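Local coordinates for cell division protein FtsZ 1 (Methanocaldococcus jannaschii, PDB 2VAP) that binds GTP and probably assembles, as a GTPase, into the contractile Z ring at the future site of cell division, at residues A[107-112]-A[140-145]; A[117-122]-A[144-149]. All coordinates share one frame; numbering follows the deposited sequence.

Interaction 1: residues A[107-112]-A[140-145]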
loop_
_atom_site.group_PDB
_atom_site.type_symbol
_atom_site.label_atom_id
_atom_site.label_comp_id
_atom_site.label_asym_id
_atom_site.label_seq_id
_atom_site.Cartn_x
_atom_site.Cartn_y
_atom_site.Cartn_z
ATOM N N ALA A 107 -0.162 14.240 -18.667
ATOM C CA ALA A 107 -1.601 14.004 -18.577
ATOM C C ALA A 107 -2.139 14.307 -17.179
ATOM O O ALA A 107 -3.198 14.922 -17.035
ATOM C CB ALA A 107 -1.928 12.575 -18.973
ATOM N N ALA A 108 -1.400 13.874 -16.159
ATOM C CA ALA A 108 -1.772 14.113 -14.766
ATOM C C ALA A 108 -1.709 15.599 -14.414
ATOM O O ALA A 108 -2.581 16.109 -13.708
ATOM C CB ALA A 108 -0.888 13.301 -13.835
ATOM N N LYS A 109 -0.680 16.282 -14.915
ATOM C CA LYS A 109 -0.516 17.723 -14.702
ATOM C C LYS A 109 -1.652 18.526 -15.336
ATOM O O LYS A 109 -2.106 19.519 -14.765
ATOM C CB LYS A 109 0.839 18.201 -15.231
ATOM C CG LYS A 109 2.020 17.814 -14.355
ATOM C CD LYS A 109 3.334 18.275 -14.961
ATOM C CE LYS A 109 4.509 17.922 -14.063
ATOM N NZ LYS A 109 5.806 18.368 -14.643
ATOM N N GLU A 110 -2.102 18.083 -16.511
ATOM C CA GLU A 110 -3.247 18.684 -17.199
ATOM C C GLU A 110 -4.523 18.561 -16.362
ATOM O O GLU A 110 -5.338 19.486 -16.317
ATOM C CB GLU A 110 -3.444 18.027 -18.572
ATOM C CG GLU A 110 -4.589 18.605 -19.404
ATOM C CD GLU A 110 -4.920 17.761 -20.623
ATOM O OE1 GLU A 110 -4.032 17.565 -21.478
ATOM O OE2 GLU A 110 -6.078 17.303 -20.732
ATOM N N SER A 111 -4.680 17.419 -15.696
ATOM C CA SER A 111 -5.881 17.127 -14.917
ATOM C C SER A 111 -5.669 17.308 -13.411
ATOM O O SER A 111 -6.409 16.739 -12.604
ATOM C CB SER A 111 -6.365 15.704 -15.215
ATOM O OG SER A 111 -6.512 15.493 -16.609
ATOM N N ALA A 112 -4.674 18.115 -13.044
ATOM C CA ALA A 112 -4.300 18.323 -11.639
ATOM C C ALA A 112 -5.454 18.805 -10.759
ATOM O O ALA A 112 -5.598 18.352 -9.622
ATOM C CB ALA A 112 -3.113 19.278 -11.536
ATOM N N ALA A 140 1.695 8.837 -10.885
ATOM C CA ALA A 140 1.811 8.570 -9.445
ATOM C C ALA A 140 2.526 9.679 -8.651
ATOM O O ALA A 140 1.997 10.121 -7.628
ATOM C CB ALA A 140 2.454 7.200 -9.183
ATOM N N PRO A 141 3.713 10.138 -9.114
ATOM C CA PRO A 141 4.389 11.244 -8.418
ATOM C C PRO A 141 3.609 12.560 -8.439
ATOM O O PRO A 141 3.727 13.353 -7.504
ATOM C CB PRO A 141 5.706 11.398 -9.194
ATOM C CG PRO A 141 5.896 10.098 -9.892
ATOM C CD PRO A 141 4.515 9.669 -10.259
ATOM N N VAL A 142 2.823 12.785 -9.491
ATOM C CA VAL A 142 1.980 13.980 -9.584
ATOM C C VAL A 142 0.849 13.931 -8.549
ATOM O O VAL A 142 0.601 14.915 -7.849
ATOM C CB VAL A 142 1.410 14.191 -11.014
ATOM C CG1 VAL A 142 0.541 15.446 -11.075
ATOM C CG2 VAL A 142 2.537 14.282 -12.034
ATOM N N VAL A 143 0.180 12.782 -8.449
ATOM C CA VAL A 143 -0.858 12.576 -7.432
ATOM C C VAL A 143 -0.269 12.762 -6.030
ATOM O O VAL A 143 -0.875 13.417 -5.177
ATOM C CB VAL A 143 -1.532 11.180 -7.557
ATOM C CG1 VAL A 143 -2.610 11.000 -6.493
ATOM C CG2 VAL A 143 -2.135 10.993 -8.942
ATOM N N ALA A 144 0.920 12.199 -5.813
ATOM C CA ALA A 144 1.633 12.329 -4.543
ATOM C C ALA A 144 1.929 13.790 -4.195
ATOM O O ALA A 144 1.751 14.204 -3.049
ATOM C CB ALA A 144 2.917 11.510 -4.564
ATOM N N GLU A 145 2.369 14.563 -5.189
ATOM C CA GLU A 145 2.644 15.990 -4.997
ATOM C C GLU A 145 1.372 16.761 -4.635
ATOM O O GLU A 145 1.385 17.602 -3.734
ATOM C CB GLU A 145 3.307 16.594 -6.241
ATOM C CG GLU A 145 3.748 18.046 -6.059
ATOM C CD GLU A 145 4.418 18.643 -7.287
ATOM O OE1 GLU A 145 4.472 17.976 -8.343
ATOM O OE2 GLU A 145 4.894 19.792 -7.190
#
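Val142 turns its CG1 anti to the backbone N (chi1 -180°) and its CG2 anti to the carbonyl carbon, and this fork faces Ala108, whose methyl points toward it at a slant from helix 101-110. Ala108 CB sits 3.7 Å from Val142 CB, with Val142 CG1 at 3.8 Å and CG2 at 4.0 Å, so a single methyl is seated between the two branches of the valine. CG1 also lies 4.0 Å from Ala108 C, reaching the backbone of the helix opposite. Beside it the foot of Lys109 touches the valine, CG 4.3 Å from Val142 CG2, and the extended chain then draws away. The small residue in helix 101-110 lets the helices close to 6.4 Å between Ala108 CA and Val142 CA. The seam lies in the GTPase domain, and helix 135-149 begins at Thr135, a GTP-binding residue about 7 Å from Ala108 between side chains. Lys109 NZ has a long, weak ion pair with Glu105 of its own helix; Glu145 OE1, 6.5 Å from NZ, probably adds no more than a loose attraction. With no hydrogen bond between the segments, cohesion here rests on apolar packing of the Ala108 methyl and the foot of Lys109 against Val142.

Interaction 2: residues A[117-122]-A[144-149]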
loop_
_atom_site.group_PDB
_atom_site.type_symbol
_atom_site.label_atom_id
_atom_site.label_comp_id
_atom_site.label_asym_id
_atom_site.label_seq_id
_atom_site.Cartn_x
_atom_site.Cartn_y
_atom_site.Cartn_z
ATOM N N ALA A 117 -9.521 17.813 -6.573
ATOM C CA ALA A 117 -10.923 17.830 -6.150
ATOM C C ALA A 117 -11.396 16.478 -5.615
ATOM O O ALA A 117 -12.215 16.423 -4.697
ATOM C CB ALA A 117 -11.817 18.293 -7.296
ATOM N N ALA A 118 -10.869 15.397 -6.187
ATOM C CA ALA A 118 -11.257 14.038 -5.808
ATOM C C ALA A 118 -10.652 13.590 -4.477
ATOM O O ALA A 118 -11.202 12.713 -3.805
ATOM C CB ALA A 118 -10.889 13.057 -6.911
ATOM N N ILE A 119 -9.522 14.188 -4.105
ATOM C CA ILE A 119 -8.817 13.804 -2.876
ATOM C C ILE A 119 -8.853 14.888 -1.798
ATOM O O ILE A 119 -8.337 14.693 -0.695
ATOM C CB ILE A 119 -7.351 13.350 -3.150
ATOM C CG1 ILE A 119 -6.502 14.505 -3.697
ATOM C CG2 ILE A 119 -7.333 12.143 -4.089
ATOM C CD1 ILE A 119 -5.001 14.260 -3.637
ATOM N N GLN A 120 -9.479 16.017 -2.125
ATOM C CA GLN A 120 -9.644 17.136 -1.198
ATOM C C GLN A 120 -10.235 16.678 0.135
ATOM O O GLN A 120 -11.142 15.842 0.168
ATOM C CB GLN A 120 -10.536 18.216 -1.825
ATOM C CG GLN A 120 -10.495 19.574 -1.123
ATOM C CD GLN A 120 -9.257 20.385 -1.469
ATOM O OE1 GLN A 120 -8.426 20.667 -0.606
ATOM N NE2 GLN A 120 -9.130 20.763 -2.737
ATOM N N ASP A 121 -9.698 17.226 1.224
ATOM C CA ASP A 121 -10.166 16.957 2.593
ATOM C C ASP A 121 -9.802 15.571 3.136
ATOM O O ASP A 121 -10.227 15.200 4.233
ATOM C CB ASP A 121 -11.676 17.220 2.737
ATOM C CG ASP A 121 -12.068 18.638 2.350
ATOM O OD1 ASP A 121 -11.327 19.587 2.687
ATOM O OD2 ASP A 121 -13.128 18.803 1.710
ATOM N N SER A 122 -9.011 14.811 2.377
ATOM C CA SER A 122 -8.465 13.547 2.870
ATOM C C SER A 122 -7.380 13.819 3.907
ATOM O O SER A 122 -6.543 14.707 3.723
ATOM C CB SER A 122 -7.882 12.709 1.728
ATOM O OG SER A 122 -8.858 12.407 0.747
ATOM N N ALA A 144 0.920 12.199 -5.813
ATOM C CA ALA A 144 1.633 12.329 -4.543
ATOM C C ALA A 144 1.929 13.790 -4.195
ATOM O O ALA A 144 1.751 14.204 -3.049
ATOM C CB ALA A 144 2.917 11.510 -4.564
ATOM N N GLU A 145 2.369 14.563 -5.189
ATOM C CA GLU A 145 2.644 15.990 -4.997
ATOM C C GLU A 145 1.372 16.761 -4.635
ATOM O O GLU A 145 1.385 17.602 -3.734
ATOM C CB GLU A 145 3.307 16.594 -6.241
ATOM C CG GLU A 145 3.748 18.046 -6.059
ATOM C CD GLU A 145 4.418 18.643 -7.287
ATOM O OE1 GLU A 145 4.472 17.976 -8.343
ATOM O OE2 GLU A 145 4.894 19.792 -7.190
ATOM N N ILE A 146 0.281 16.458 -5.337
ATOM C CA ILE A 146 -1.023 17.071 -5.070
ATOM C C ILE A 146 -1.507 16.725 -3.657
ATOM O O ILE A 146 -2.028 17.587 -2.940
ATOM C CB ILE A 146 -2.073 16.659 -6.140
ATOM C CG1 ILE A 146 -1.691 17.235 -7.511
ATOM C CG2 ILE A 146 -3.475 17.127 -5.744
ATOM C CD1 ILE A 146 -2.401 16.584 -8.693
ATOM N N SER A 147 -1.313 15.466 -3.263
ATOM C CA SER A 147 -1.672 14.994 -1.926
ATOM C C SER A 147 -0.904 15.731 -0.831
ATOM O O SER A 147 -1.487 16.138 0.174
ATOM C CB SER A 147 -1.439 13.485 -1.808
ATOM O OG SER A 147 -1.691 13.036 -0.486
ATOM N N LYS A 148 0.402 15.901 -1.030
ATOM C CA LYS A 148 1.240 16.623 -0.072
ATOM C C LYS A 148 0.773 18.065 0.114
ATOM O O LYS A 148 0.754 18.576 1.237
ATOM C CB LYS A 148 2.710 16.597 -0.503
ATOM C CG LYS A 148 3.435 15.275 -0.235
ATOM C CD LYS A 148 3.497 14.919 1.254
ATOM C CE LYS A 148 4.423 15.840 2.033
ATOM N NZ LYS A 148 4.271 15.652 3.503
ATOM N N LYS A 149 0.377 18.700 -0.989
ATOM C CA LYS A 149 -0.039 20.105 -0.994
ATOM C C LYS A 149 -1.403 20.360 -0.344
ATOM O O LYS A 149 -1.738 21.504 -0.032
ATOM C CB LYS A 149 -0.013 20.667 -2.420
ATOM C CG LYS A 149 1.392 20.883 -2.977
ATOM C CD LYS A 149 1.380 21.140 -4.481
ATOM C CE LYS A 149 0.954 22.565 -4.820
ATOM N NZ LYS A 149 0.963 22.806 -6.288
#
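Ile119 meets Ile146 and Ser147 where two helices pack on the parallel, Rossmann-like sheet of the tubulin/FtsZ GTPase domain, helix 112-119 ending beside the later turns of helix 135-149. Along the second segment, Ile146 comes first. With chi1 at -66°, its CG1 lies anti to the carbonyl carbon and its CG2 anti to the backbone N; it is CG2 that approaches Ile119 CD1, to 3.9 Å, and the two side chains cross at about a right angle. Ile146 also touches Ala112, Ile115 and Lys116 of helix 112-119. Ser147 follows, offering carbon instead of oxygen: its CA lies 3.8 Å and its CB 4.1 Å from Ile119 CD1. The hydroxyl, anti to the backbone N, is engaged by Thr154 of strand 153-160. One delta methyl thus bridges consecutive residues of the helix, and the side chain of Ile119 also touches Thr41 and Val43 of strand 40-45. On the facing segment a type II beta turn, Ile119 to Ser122, starts on the last residue of the helix; Ile119 O accepts both Ser122 N at 3.1 Å and Ser122 OG at 2.8 Å, the hydroxyl standing 40° out of the carbonyl plane.

Followed from the N terminus, the chain runs through helix 101-110, turns at Ser111 into helix 112-119, enters the parallel sheet as strand 124-130 and returns as helix 135-149. Interaction 1 closes the longer loop, from 107-112 to 140-145, and interaction 2 a shorter one, from 117-122 to 144-149. Because 117-122 follows 107-112 while 144-149 extends beyond 140-145, the two loops cross instead of nesting. Both end on helix 135-149, sharing Ala144 and Glu145, and their centres lie 10 Å apart. A direct touch joins them, Ala112 O to Ile146 CD1 at 3.8 Å. Together they tie two consecutive helices to one helix beside the parallel sheet.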